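Local coordinates for protein chloramphenicol acetyltransferase (Bacteroides thetaiotaomicron, PDB 2I9D) that probably transfers an acetyl group from acetyl-coenzyme A to a hydroxyl group of the antibiotic chloramphenicol, at residues 17-22 / 197-202; 27-32 / 168-173; 8-13 / 78-83. All coordinates share one frame; numbering follows the deposited sequence.

In the fold
Contact 1 lies between the other two and holds His-197, the predicted proton acceptor. Contact 2 is about 11 Å from it, centre to centre, and joins it directly: His-197 N probably donates a hydrogen bond to Pro-28 O, 2.8 Å away. Contact 3, with its centre about 13 Å from that of contact 1, continues the apolar packing, Phe-19 CZ lying 3.6 Å from Val-80 CG2, while Phe-199 meets Trp-13 and Val-80. Contacts 2 and 3 do not touch; their nearest atoms are about 7 Å apart. Contacts 1 and 2 also reach the second subunit, whereas no other chain touches contact 3.

Contact 1: 17-22 / 197-202; sequences ENFNFF and HGFIDG
Phe-22 CG is anti to its carbonyl carbon (chi1 -60°) and His-197 CG anti to its own backbone N (chi1 -154°), which directs both side chains to the interface of helix 16-22 and the loop 197-202. There the rings form an offset stack, centroids 4.4 Å apart and planes inclined by 20°. Phe-22 CZ sits over the imidazole toward its rim, 3.3 Å from His-197 CG. In return His-197 CB makes a CH-pi contact with the Phe-22 face, 3.7 Å from the ring centroid. The opposite face of Phe-22 has Phe-21 CD2 over its centre, so the benzene ring is held flat between two neighbours. Phenylalanine suits this place by offering the imidazole a broad surface without a polar group.

Gly-198 is where the backbones come closest, its CA lying 4.0 Å from that of Phe-19. A CB modelled here would collide with Phe-19 CD1, which is consistent with a glycine. Beyond it Phe-19 and Phe-199 lie side by side and point the same way, their rings obliquely inclined and Phe-19 CE1 3.6 Å from Phe-199 CZ.

On the polar side, one water donates to Asn-18 OD1 at 3.1 Å and, at a short 2.5 Å, to Asp-201 OD1, linking amide and carboxylate. The stronger partner of Asp-201 is Arg-15, in a salt bridge; Arg-15 also binds Gly-198 O. Thr-163 of the second subunit packs on both Phe-22 and His-197. The sequence from His-196 to Gly-202 matches the HHXXXDG signature of CoA-dependent acyltransferases. Stacking would restrict how the predicted proton acceptor can turn, and the aspartate-arginine pair probably fixes the loop that carries it.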
ATOM      1  N   GLU A  17      11.946  18.757  14.933  1.00 45.58           N
ATOM      2  CA  GLU A  17      10.881  18.149  15.721  1.00 45.56           C
ATOM      3  C   GLU A  17      10.102  17.046  14.971  1.00 44.25           C
ATOM      4  O   GLU A  17       9.694  16.045  15.567  1.00 43.39           O
ATOM      5  CB  GLU A  17       9.949  19.258  16.259  1.00 46.83           C
ATOM      6  CG  GLU A  17      10.595  20.112  17.392  1.00 50.56           C
ATOM      7  CD  GLU A  17      10.991  19.261  18.623  1.00 56.77           C
ATOM      8  OE1 GLU A  17      10.211  19.266  19.612  1.00 60.12           O
ATOM      9  OE2 GLU A  17      12.058  18.570  18.608  1.00 57.86           O
ATOM     10  N   ASN A  18       9.895  17.256  13.673  1.00 43.18           N
ATOM     11  CA  ASN A  18       9.303  16.254  12.794  1.00 42.59           C
ATOM     12  C   ASN A  18      10.132  14.964  12.797  1.00 41.69           C
ATOM     13  O   ASN A  18       9.592  13.876  12.997  1.00 41.11           O
ATOM     14  CB  ASN A  18       9.188  16.791  11.368  1.00 42.63           C
ATOM     15  CG  ASN A  18       8.458  18.127  11.299  1.00 43.91           C
ATOM     16  OD1 ASN A  18       7.305  18.205  10.845  1.00 42.24           O
ATOM     17  ND2 ASN A  18       9.132  19.192  11.747  1.00 42.80           N
ATOM     18  N   PHE A  19      11.446  15.111  12.618  1.00 40.82           N
ATOM     19  CA  PHE A  19      12.371  13.985  12.620  1.00 39.84           C
ATOM     20  C   PHE A  19      12.518  13.308  13.978  1.00 39.81           C
ATOM     21  O   PHE A  19      12.585  12.090  14.038  1.00 40.33           O
ATOM     22  CB  PHE A  19      13.746  14.377  12.058  1.00 39.40           C
ATOM     23  CG  PHE A  19      14.666  13.199  11.838  1.00 38.70           C
ATOM     24  CD1 PHE A  19      14.679  12.529  10.613  1.00 37.53           C
ATOM     25  CD2 PHE A  19      15.500  12.747  12.860  1.00 38.16           C
ATOM     26  CE1 PHE A  19      15.516  11.434  10.401  1.00 37.12           C
ATOM     27  CE2 PHE A  19      16.336  11.643  12.668  1.00 39.07           C
ATOM     28  CZ  PHE A  19      16.341  10.985  11.425  1.00 38.58           C
ATOM     29  N   ASN A  20      12.579  14.074  15.065  1.00 39.58           N
ATOM     30  CA  ASN A  20      12.680  13.465  16.393  1.00 39.39           C
ATOM     31  C   ASN A  20      11.432  12.696  16.833  1.00 38.71           C
ATOM     32  O   ASN A  20      11.547  11.721  17.581  1.00 37.94           O
ATOM     33  CB  ASN A  20      13.144  14.484  17.453  1.00 39.94           C
ATOM     34  CG  ASN A  20      14.609  14.917  17.244  1.00 42.50           C
ATOM     35  OD1 ASN A  20      15.449  14.120  16.799  1.00 42.81           O
ATOM     36  ND2 ASN A  20      14.912  16.188  17.543  1.00 44.76           N
ATOM     37  N   PHE A  21      10.260  13.118  16.351  1.00 38.30           N
ATOM     38  CA  PHE A  21       9.005  12.376  16.563  1.00 38.53           C
ATOM     39  C   PHE A  21       9.108  10.923  16.051  1.00 37.66           C
ATOM     40  O   PHE A  21       8.765   9.981  16.771  1.00 37.25           O
ATOM     41  CB  PHE A  21       7.848  13.108  15.880  1.00 39.26           C
ATOM     42  CG  PHE A  21       6.490  12.480  16.109  1.00 41.42           C
ATOM     43  CD1 PHE A  21       5.783  12.702  17.308  1.00 41.54           C
ATOM     44  CD2 PHE A  21       5.900  11.685  15.114  1.00 41.10           C
ATOM     45  CE1 PHE A  21       4.516  12.131  17.509  1.00 42.08           C
ATOM     46  CE2 PHE A  21       4.635  11.102  15.308  1.00 40.88           C
ATOM     47  CZ  PHE A  21       3.938  11.332  16.498  1.00 41.13           C
ATOM     48  N   PHE A  22       9.631  10.745  14.837  1.00 36.95           N
ATOM     49  CA  PHE A  22       9.726   9.395  14.230  1.00 36.76           C
ATOM     50  C   PHE A  22      11.002   8.597  14.579  1.00 37.61           C
ATOM     51  O   PHE A  22      11.081   7.394  14.277  1.00 37.75           O
ATOM     52  CB  PHE A  22       9.537   9.456  12.707  1.00 35.19           C
ATOM     53  CG  PHE A  22       8.209  10.018  12.275  1.00 32.42           C
ATOM     54  CD1 PHE A  22       7.043   9.259  12.395  1.00 30.41           C
ATOM     55  CD2 PHE A  22       8.129  11.291  11.723  1.00 31.42           C
ATOM     56  CE1 PHE A  22       5.815   9.751  11.969  1.00 29.49           C
ATOM     57  CE2 PHE A  22       6.900  11.814  11.304  1.00 31.05           C
ATOM     58  CZ  PHE A  22       5.736  11.029  11.427  1.00 32.00           C
ATOM     59  N   HIS A 197       9.031   9.340   6.920  1.00 25.99           N
ATOM     60  CA  HIS A 197       8.140  10.426   7.333  1.00 28.03           C
ATOM     61  C   HIS A 197       8.871  11.561   8.102  1.00 29.38           C
ATOM     62  O   HIS A 197       8.350  12.692   8.202  1.00 29.96           O
ATOM     63  CB  HIS A 197       6.988   9.872   8.187  1.00 27.70           C
ATOM     64  CG  HIS A 197       5.741  10.707   8.157  1.00 29.58           C
ATOM     65  ND1 HIS A 197       5.753  12.072   7.945  1.00 29.56           N
ATOM     66  CD2 HIS A 197       4.441  10.368   8.347  1.00 27.62           C
ATOM     67  CE1 HIS A 197       4.514  12.528   7.984  1.00 30.49           C
ATOM     68  NE2 HIS A 197       3.699  11.516   8.218  1.00 29.44           N
ATOM     69  N   GLY A 198      10.045  11.256   8.671  1.00 29.53           N
ATOM     70  CA  GLY A 198      10.889  12.266   9.318  1.00 29.76           C
ATOM     71  C   GLY A 198      11.308  13.383   8.375  1.00 29.79           C
ATOM     72  O   GLY A 198      11.521  14.516   8.809  1.00 29.84           O
ATOM     73  N   PHE A 199      11.383  13.070   7.081  1.00 29.83           N
ATOM     74  CA  PHE A 199      11.847  14.007   6.055  1.00 29.46           C
ATOM     75  C   PHE A 199      10.751  14.595   5.184  1.00 29.36           C
ATOM     76  O   PHE A 199      10.934  15.654   4.582  1.00 28.97           O
ATOM     77  CB  PHE A 199      12.870  13.337   5.114  1.00 29.15           C
ATOM     78  CG  PHE A 199      14.109  12.825   5.795  1.00 28.50           C
ATOM     79  CD1 PHE A 199      14.830  13.629   6.672  1.00 27.94           C
ATOM     80  CD2 PHE A 199      14.596  11.542   5.512  1.00 28.32           C
ATOM     81  CE1 PHE A 199      15.996  13.162   7.284  1.00 27.30           C
ATOM     82  CE2 PHE A 199      15.758  11.056   6.124  1.00 27.84           C
ATOM     83  CZ  PHE A 199      16.464  11.865   7.007  1.00 28.56           C
ATOM     84  N   ILE A 200       9.637  13.879   5.065  1.00 30.02           N
ATOM     85  CA  ILE A 200       8.630  14.169   4.047  1.00 30.04           C
ATOM     86  C   ILE A 200       7.241  14.033   4.660  1.00 31.18           C
ATOM     87  O   ILE A 200       6.949  13.017   5.307  1.00 31.29           O
ATOM     88  CB  ILE A 200       8.796  13.226   2.806  1.00 30.18           C
ATOM     89  CG1 ILE A 200      10.023  13.632   1.994  1.00 29.12           C
ATOM     90  CG2 ILE A 200       7.509  13.178   1.883  1.00 27.90           C
ATOM     91  CD1 ILE A 200      10.737  12.450   1.355  1.00 30.70           C
ATOM     92  N   ASP A 201       6.408  15.067   4.469  1.00 31.08           N
ATOM     93  CA  ASP A 201       4.992  15.017   4.833  1.00 31.97           C
ATOM     94  C   ASP A 201       4.114  15.016   3.588  1.00 32.15           C
ATOM     95  O   ASP A 201       4.615  15.176   2.463  1.00 32.40           O
ATOM     96  CB  ASP A 201       4.594  16.229   5.679  1.00 32.39           C
ATOM     97  CG  ASP A 201       5.393  16.342   6.971  1.00 33.79           C
ATOM     98  OD1 ASP A 201       5.604  15.317   7.674  1.00 33.37           O
ATOM     99  OD2 ASP A 201       5.798  17.480   7.281  1.00 34.01           O
ATOM    100  N   GLY A 202       2.800  14.875   3.805  1.00 32.33           N
ATOM    101  CA  GLY A 202       1.814  14.908   2.731  1.00 32.11           C
ATOM    102  C   GLY A 202       2.049  16.044   1.762  1.00 32.78           C
ATOM    103  O   GLY A 202       1.935  15.876   0.534  1.00 33.43           O
TER
HETATM  104  O   HOH W   1       6.055  15.504  10.091  1.00 32.25           O

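Contact 2: 27-32 / 168-173; sequences NPQLSI and SGNNYP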
ATOM      1  N   ASN A  27       8.474   1.519  12.461  1.00 24.16           N
ATOM      2  CA  ASN A  27       8.395   1.803  11.050  1.00 23.24           C
ATOM      3  C   ASN A  27       8.075   3.284  10.856  1.00 23.76           C
ATOM      4  O   ASN A  27       6.931   3.687  11.024  1.00 24.18           O
ATOM      5  CB  ASN A  27       7.330   0.890  10.408  1.00 22.48           C
ATOM      6  CG  ASN A  27       6.987   1.300   9.017  1.00 20.37           C
ATOM      7  OD1 ASN A  27       7.745   2.019   8.369  1.00 21.02           O
ATOM      8  ND2 ASN A  27       5.836   0.881   8.553  1.00 19.78           N
ATOM      9  N   PRO A  28       9.099   4.107  10.544  1.00 24.23           N
ATOM     10  CA  PRO A  28       8.971   5.565  10.293  1.00 23.75           C
ATOM     11  C   PRO A  28       8.602   5.926   8.853  1.00 23.64           C
ATOM     12  O   PRO A  28       8.621   7.099   8.496  1.00 23.06           O
ATOM     13  CB  PRO A  28      10.389   6.075  10.557  1.00 23.77           C
ATOM     14  CG  PRO A  28      11.258   4.957  10.061  1.00 23.24           C
ATOM     15  CD  PRO A  28      10.513   3.672  10.446  1.00 23.76           C
ATOM     16  N   GLN A  29       8.254   4.925   8.047  1.00 23.78           N
ATOM     17  CA  GLN A  29       8.101   5.123   6.609  1.00 23.92           C
ATOM     18  C   GLN A  29       6.653   5.269   6.271  1.00 23.76           C
ATOM     19  O   GLN A  29       5.776   4.697   6.917  1.00 21.92           O
ATOM     20  CB  GLN A  29       8.631   3.918   5.831  1.00 23.48           C
ATOM     21  CG  GLN A  29      10.088   3.582   6.144  1.00 25.69           C
ATOM     22  CD  GLN A  29      10.665   2.542   5.227  1.00 26.81           C
ATOM     23  OE1 GLN A  29      11.807   2.661   4.804  1.00 29.13           O
ATOM     24  NE2 GLN A  29       9.881   1.509   4.911  1.00 27.05           N
ATOM     25  N   LEU A  30       6.392   6.003   5.210  1.00 24.14           N
ATOM     26  CA  LEU A  30       5.086   5.814   4.620  1.00 25.58           C
ATOM     27  C   LEU A  30       5.136   5.468   3.151  1.00 24.30           C
ATOM     28  O   LEU A  30       6.055   5.906   2.448  1.00 23.90           O
ATOM     29  CB  LEU A  30       4.096   6.937   5.025  1.00 27.48           C
ATOM     30  CG  LEU A  30       3.515   8.181   4.370  1.00 29.82           C
ATOM     31  CD1 LEU A  30       3.007   7.957   2.945  1.00 30.04           C
ATOM     32  CD2 LEU A  30       2.348   8.456   5.292  1.00 30.37           C
ATOM     33  N   SER A  31       4.167   4.671   2.700  1.00 22.95           N
ATOM     34  CA  SER A  31       4.004   4.423   1.254  1.00 22.41           C
ATOM     35  C   SER A  31       2.780   5.133   0.718  1.00 22.34           C
ATOM     36  O   SER A  31       1.756   5.235   1.383  1.00 22.63           O
ATOM     37  CB  SER A  31       3.889   2.924   0.927  1.00 21.07           C
ATOM     38  OG  SER A  31       4.937   2.197   1.505  1.00 20.32           O
ATOM     39  N   ILE A  32       2.866   5.576  -0.522  1.00 22.36           N
ATOM     40  CA  ILE A  32       1.728   6.225  -1.137  1.00 21.96           C
ATOM     41  C   ILE A  32       1.738   5.823  -2.591  1.00 22.18           C
ATOM     42  O   ILE A  32       2.813   5.644  -3.163  1.00 22.65           O
ATOM     43  CB  ILE A  32       1.807   7.788  -0.989  1.00 22.44           C
ATOM     44  CG1 ILE A  32       0.634   8.490  -1.705  1.00 21.07           C
ATOM     45  CG2 ILE A  32       3.199   8.330  -1.457  1.00 20.04           C
ATOM     46  CD1 ILE A  32       0.490   9.972  -1.347  1.00 21.35           C
ATOM     47  N   SER A 168      15.445   2.193  11.282  1.00 27.97           N
ATOM     48  CA  SER A 168      15.503   3.605  10.875  1.00 28.12           C
ATOM     49  C   SER A 168      14.942   3.829   9.471  1.00 28.65           C
ATOM     50  O   SER A 168      14.837   4.979   9.014  1.00 29.33           O
ATOM     51  CB  SER A 168      16.954   4.124  10.946  1.00 28.36           C
ATOM     52  OG  SER A 168      17.812   3.419  10.064  1.00 28.07           O
ATOM     53  N   GLY A 169      14.602   2.735   8.787  1.00 27.96           N
ATOM     54  CA  GLY A 169      14.005   2.789   7.451  1.00 28.00           C
ATOM     55  C   GLY A 169      14.971   2.407   6.333  1.00 27.71           C
ATOM     56  O   GLY A 169      16.165   2.217   6.577  1.00 29.27           O
ATOM     57  N   ASN A 170      14.487   2.328   5.104  1.00 26.34           N
ATOM     58  CA  ASN A 170      15.378   2.095   3.960  1.00 25.36           C
ATOM     59  C   ASN A 170      16.430   3.187   3.814  1.00 25.03           C
ATOM     60  O   ASN A 170      16.184   4.329   4.192  1.00 24.56           O
ATOM     61  CB  ASN A 170      14.567   2.006   2.664  1.00 25.02           C
ATOM     62  CG  ASN A 170      13.548   0.899   2.697  1.00 23.58           C
ATOM     63  OD1 ASN A 170      13.792  -0.141   3.274  1.00 22.50           O
ATOM     64  ND2 ASN A 170      12.410   1.108   2.057  1.00 24.54           N
ATOM     65  N   ASN A 171      17.577   2.848   3.224  1.00 24.74           N
ATOM     66  CA  ASN A 171      18.640   3.842   2.971  1.00 24.67           C
ATOM     67  C   ASN A 171      18.210   4.997   2.063  1.00 25.42           C
ATOM     68  O   ASN A 171      18.648   6.131   2.267  1.00 26.61           O
ATOM     69  CB  ASN A 171      19.898   3.170   2.425  1.00 23.84           C
ATOM     70  CG  ASN A 171      20.457   2.158   3.384  1.00 23.33           C
ATOM     71  OD1 ASN A 171      20.457   2.380   4.595  1.00 22.12           O
ATOM     72  ND2 ASN A 171      20.900   1.016   2.862  1.00 21.32           N
ATOM     73  N   TYR A 172      17.349   4.712   1.083  1.00 24.78           N
ATOM     74  CA  TYR A 172      16.799   5.735   0.172  1.00 24.72           C
ATOM     75  C   TYR A 172      15.344   5.419  -0.261  1.00 23.67           C
ATOM     76  O   TYR A 172      14.856   4.319  -0.043  1.00 22.93           O
ATOM     77  CB  TYR A 172      17.710   5.949  -1.051  1.00 24.29           C
ATOM     78  CG  TYR A 172      18.340   4.675  -1.539  1.00 26.17           C
ATOM     79  CD1 TYR A 172      17.640   3.798  -2.392  1.00 25.65           C
ATOM     80  CD2 TYR A 172      19.620   4.315  -1.123  1.00 25.20           C
ATOM     81  CE1 TYR A 172      18.213   2.613  -2.827  1.00 25.79           C
ATOM     82  CE2 TYR A 172      20.201   3.124  -1.545  1.00 26.06           C
ATOM     83  CZ  TYR A 172      19.504   2.279  -2.400  1.00 27.04           C
ATOM     84  OH  TYR A 172      20.094   1.092  -2.802  1.00 27.12           O
ATOM     85  N   PRO A 173      14.632   6.416  -0.806  1.00 23.68           N
ATOM     86  CA  PRO A 173      13.283   6.227  -1.400  1.00 22.95           C
ATOM     87  C   PRO A 173      13.229   5.153  -2.478  1.00 22.16           C
ATOM     88  O   PRO A 173      14.103   5.070  -3.326  1.00 21.54           O
ATOM     89  CB  PRO A 173      12.949   7.608  -1.979  1.00 23.21           C
ATOM     90  CG  PRO A 173      13.721   8.555  -1.109  1.00 23.60           C
ATOM     91  CD  PRO A 173      15.029   7.834  -0.808  1.00 23.48           C
TER
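Gln-29 reaches across to Asn-170 by the one hydrogen bond that joins the two segments directly. Asn-170 N donates to Gln-29 OE1 over 2.7 Å, almost straight at 176°, with the donor tilted 29° from the plane of the glutamine amide. The chain of Gln-29 is extended beyond CG (chi2 -171°), which carries CD out toward the loop. Asn-170 ND2 is also near OE1 but badly angled; it bonds instead to Thr-163 O, which receives a weak bond from Gln-29 NE2 as well. A glutamine therefore fits, having an acceptor for Asn-170 N and a donor, weakly used, for Thr-163 O in the same loop. An alanine here would probably leave Asn-170 N without its acceptor and open a gap beside Gly-169.

Van der Waals contact adds to this. Pro-28 CG rests 3.7 Å from Ser-168 O, and Gln-29 OE1 lies 3.4 Å from Gly-169 CA. A side chain at Gly-169 would press on OE1, and the backbone angles of Gly-169 by themselves call for glycine.

Within 27-32, Asn-27 OD1 accepts from Gln-29 N at 3.0 Å. This is an Asx turn leading into strand 29-37, an edge strand of the mixed sheet within its own chain; Ser-31 and Ile-32 pair antiparallel with a strand of the second subunit, continuing the sheet between subunits as in chloramphenicol acetyltransferase trimers.

Contact 3: 8-13 / 78-83; sequences IDIENW and GRVVLY
Val-80 is the main bump of this contact, and the side chains of Ile-8, Ile-10 and Trp-13 shape the hollow that takes it. Its two methyls have different tasks. CG1, anti to the backbone N (chi1 177°), stands over a face of the tryptophan, 4.0 Å from Trp-13 CH2, and is equally near Ile-8 CD1. CG2 turns to Ile-10, whose CD1 also comes 3.8 Å from Val-80 CB, the two side chains crossing at about a right angle. A branched valine can thus touch several walls at once without needing a long chain.

Ile-8 is the second bump. Its CD1 pushes past Val-80 to Leu-82, approaching Leu-82 CB to 3.4 Å, closer than carbons usually come. Its other branch bears on the tryptophan, with Ile-8 CG2 3.5 Å above the Trp-13 ring plane and toward the rim. The wide indole is well suited here, giving one flat floor to both a valine and an isoleucine methyl.

One backbone bond and one water join the main chains. Ile-8 N donates to Val-80 O at 3.2 Å, and a water donates to Val-80 O, 2.7 Å away, and also to Ile-8 O.

The bond of Ile-8 carries the pairing of strand 5-7 with strand 80-83 one residue past the strand's end. Strand 80-83 is the middle one of a three-stranded antiparallel sheet, with 72-74 on its far side; Tyr-72 of that strand meets Ile-8, Val-80, Leu-82 and Trp-13, and the loop 8-13 leads on to helix 16-22.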
ATOM      1  N   ILE A   8      23.657  17.976   8.407  1.00 50.48           N
ATOM      2  CA  ILE A   8      22.663  18.958   8.821  1.00 49.96           C
ATOM      3  C   ILE A   8      22.785  19.238  10.306  1.00 50.28           C
ATOM      4  O   ILE A   8      22.841  18.307  11.108  1.00 49.66           O
ATOM      5  CB  ILE A   8      21.213  18.530   8.408  1.00 49.83           C
ATOM      6  CG1 ILE A   8      20.937  19.005   6.984  1.00 48.87           C
ATOM      7  CG2 ILE A   8      20.142  19.079   9.355  1.00 48.23           C
ATOM      8  CD1 ILE A   8      20.393  17.941   6.184  1.00 48.82           C
ATOM      9  N   ASP A   9      22.851  20.528  10.646  1.00 50.81           N
ATOM     10  CA  ASP A   9      22.766  20.963  12.029  1.00 51.48           C
ATOM     11  C   ASP A   9      21.333  20.778  12.524  1.00 51.59           C
ATOM     12  O   ASP A   9      20.442  21.577  12.225  1.00 51.61           O
ATOM     13  CB  ASP A   9      23.234  22.424  12.167  1.00 51.86           C
ATOM     14  CG  ASP A   9      23.122  22.967  13.613  1.00 52.16           C
ATOM     15  OD1 ASP A   9      23.053  22.189  14.611  1.00 48.95           O
ATOM     16  OD2 ASP A   9      23.104  24.214  13.727  1.00 53.58           O
ATOM     17  N   ILE A  10      21.133  19.708  13.284  1.00 52.20           N
ATOM     18  CA  ILE A  10      19.821  19.327  13.797  1.00 53.16           C
ATOM     19  C   ILE A  10      19.147  20.415  14.650  1.00 53.99           C
ATOM     20  O   ILE A  10      17.912  20.519  14.647  1.00 53.99           O
ATOM     21  CB  ILE A  10      19.903  17.989  14.585  1.00 53.12           C
ATOM     22  CG1 ILE A  10      20.395  16.844  13.676  1.00 54.20           C
ATOM     23  CG2 ILE A  10      18.558  17.621  15.240  1.00 52.85           C
ATOM     24  CD1 ILE A  10      19.511  16.561  12.432  1.00 54.51           C
ATOM     25  N   GLU A  11      19.943  21.223  15.361  1.00 54.61           N
ATOM     26  CA  GLU A  11      19.389  22.230  16.275  1.00 55.24           C
ATOM     27  C   GLU A  11      18.677  23.338  15.521  1.00 54.65           C
ATOM     28  O   GLU A  11      17.573  23.726  15.877  1.00 55.11           O
ATOM     29  CB  GLU A  11      20.461  22.798  17.201  1.00 55.89           C
ATOM     30  CG  GLU A  11      20.049  22.704  18.672  1.00 58.23           C
ATOM     31  CD  GLU A  11      19.591  21.291  19.056  1.00 60.14           C
ATOM     32  OE1 GLU A  11      18.448  21.157  19.565  1.00 61.00           O
ATOM     33  OE2 GLU A  11      20.362  20.321  18.830  1.00 59.81           O
ATOM     34  N   ASN A  12      19.311  23.829  14.468  1.00 54.12           N
ATOM     35  CA  ASN A  12      18.607  24.566  13.433  1.00 53.41           C
ATOM     36  C   ASN A  12      17.845  23.522  12.582  1.00 53.07           C
ATOM     37  O   ASN A  12      17.450  22.488  13.133  1.00 54.18           O
ATOM     38  CB  ASN A  12      19.606  25.450  12.705  1.00 53.37           C
ATOM     39  CG  ASN A  12      20.351  26.380  13.688  1.00 54.36           C
ATOM     40  OD1 ASN A  12      19.729  27.130  14.444  1.00 54.96           O
ATOM     41  ND2 ASN A  12      21.671  26.287  13.714  1.00 54.65           N
ATOM     42  N   TRP A  13      17.604  23.720  11.293  1.00 51.31           N
ATOM     43  CA  TRP A  13      16.747  22.735  10.552  1.00 49.68           C
ATOM     44  C   TRP A  13      15.292  22.742  11.031  1.00 48.48           C
ATOM     45  O   TRP A  13      14.972  22.375  12.170  1.00 46.87           O
ATOM     46  CB  TRP A  13      17.301  21.285  10.564  1.00 49.21           C
ATOM     47  CG  TRP A  13      16.601  20.322   9.556  1.00 49.84           C
ATOM     48  CD1 TRP A  13      16.152  20.638   8.297  1.00 48.41           C
ATOM     49  CD2 TRP A  13      16.318  18.916   9.732  1.00 47.96           C
ATOM     50  NE1 TRP A  13      15.599  19.536   7.699  1.00 48.56           N
ATOM     51  CE2 TRP A  13      15.685  18.465   8.549  1.00 48.30           C
ATOM     52  CE3 TRP A  13      16.526  18.002  10.775  1.00 48.35           C
ATOM     53  CZ2 TRP A  13      15.262  17.132   8.375  1.00 47.85           C
ATOM     54  CZ3 TRP A  13      16.107  16.673  10.600  1.00 48.67           C
ATOM     55  CH2 TRP A  13      15.481  16.255   9.405  1.00 47.68           C
ATOM     56  N   GLY A  78      24.453   7.112  10.786  1.00 38.33           N
ATOM     57  CA  GLY A  78      23.246   7.536  11.492  1.00 37.55           C
ATOM     58  C   GLY A  78      22.995   9.041  11.509  1.00 37.08           C
ATOM     59  O   GLY A  78      22.071   9.497  12.161  1.00 36.94           O
ATOM     60  N   ARG A  79      23.800   9.815  10.792  1.00 36.64           N
ATOM     61  CA  ARG A  79      23.615  11.273  10.745  1.00 37.50           C
ATOM     62  C   ARG A  79      22.696  11.707   9.603  1.00 36.42           C
ATOM     63  O   ARG A  79      22.810  11.206   8.480  1.00 35.87           O
ATOM     64  CB  ARG A  79      24.962  12.014  10.635  1.00 36.61           C
ATOM     65  CG  ARG A  79      25.846  11.857  11.888  1.00 39.91           C
ATOM     66  CD  ARG A  79      27.167  12.615  11.792  1.00 40.09           C
ATOM     67  NE  ARG A  79      27.930  12.273  10.587  1.00 46.91           N
ATOM     68  CZ  ARG A  79      28.913  13.021  10.077  1.00 49.33           C
ATOM     69  NH1 ARG A  79      29.251  14.176  10.650  1.00 51.02           N
ATOM     70  NH2 ARG A  79      29.549  12.628   8.979  1.00 49.85           N
ATOM     71  N   VAL A  80      21.815  12.659   9.900  1.00 35.66           N
ATOM     72  CA  VAL A  80      21.004  13.293   8.882  1.00 35.11           C
ATOM     73  C   VAL A  80      21.883  14.131   7.970  1.00 35.81           C
ATOM     74  O   VAL A  80      22.639  14.988   8.437  1.00 36.84           O
ATOM     75  CB  VAL A  80      19.855  14.125   9.484  1.00 34.99           C
ATOM     76  CG1 VAL A  80      19.052  14.857   8.391  1.00 33.39           C
ATOM     77  CG2 VAL A  80      18.963  13.231  10.332  1.00 33.58           C
ATOM     78  N   VAL A  81      21.781  13.857   6.668  1.00 35.98           N
ATOM     79  CA  VAL A  81      22.524  14.548   5.633  1.00 36.06           C
ATOM     80  C   VAL A  81      21.607  14.996   4.498  1.00 36.11           C
ATOM     81  O   VAL A  81      20.538  14.435   4.285  1.00 36.40           O
ATOM     82  CB  VAL A  81      23.651  13.654   5.051  1.00 36.20           C
ATOM     83  CG1 VAL A  81      24.669  13.308   6.132  1.00 36.47           C
ATOM     84  CG2 VAL A  81      23.071  12.385   4.443  1.00 36.48           C
ATOM     85  N   LEU A  82      22.043  16.003   3.761  1.00 36.14           N
ATOM     86  CA  LEU A  82      21.325  16.469   2.594  1.00 36.57           C
ATOM     87  C   LEU A  82      22.300  16.381   1.425  1.00 35.93           C
ATOM     88  O   LEU A  82      23.324  17.029   1.462  1.00 36.75           O
ATOM     89  CB  LEU A  82      20.818  17.913   2.823  1.00 35.71           C
ATOM     90  CG  LEU A  82      20.357  18.740   1.607  1.00 38.19           C
ATOM     91  CD1 LEU A  82      19.083  18.183   0.989  1.00 38.50           C
ATOM     92  CD2 LEU A  82      20.170  20.240   1.932  1.00 37.66           C
ATOM     93  N   TYR A  83      21.996  15.565   0.417  1.00 35.70           N
ATOM     94  CA  TYR A  83      22.843  15.422  -0.783  1.00 35.48           C
ATOM     95  C   TYR A  83      22.614  16.563  -1.787  1.00 36.66           C
ATOM     96  O   TYR A  83      21.483  16.994  -1.976  1.00 37.14           O
ATOM     97  CB  TYR A  83      22.620  14.051  -1.464  1.00 33.92           C
ATOM     98  CG  TYR A  83      23.281  12.883  -0.747  1.00 32.95           C
ATOM     99  CD1 TYR A  83      24.539  12.398  -1.140  1.00 32.71           C
ATOM    100  CD2 TYR A  83      22.666  12.284   0.344  1.00 30.78           C
ATOM    101  CE1 TYR A  83      25.149  11.301  -0.445  1.00 31.84           C
ATOM    102  CE2 TYR A  83      23.260  11.223   1.032  1.00 29.88           C
ATOM    103  CZ  TYR A  83      24.494  10.735   0.645  1.00 30.53           C
ATOM    104  OH  TYR A  83      25.048   9.685   1.368  1.00 29.93           O
TER
HETATM  105  O   HOH W   2      23.252  15.514  11.045  1.00 38.09           O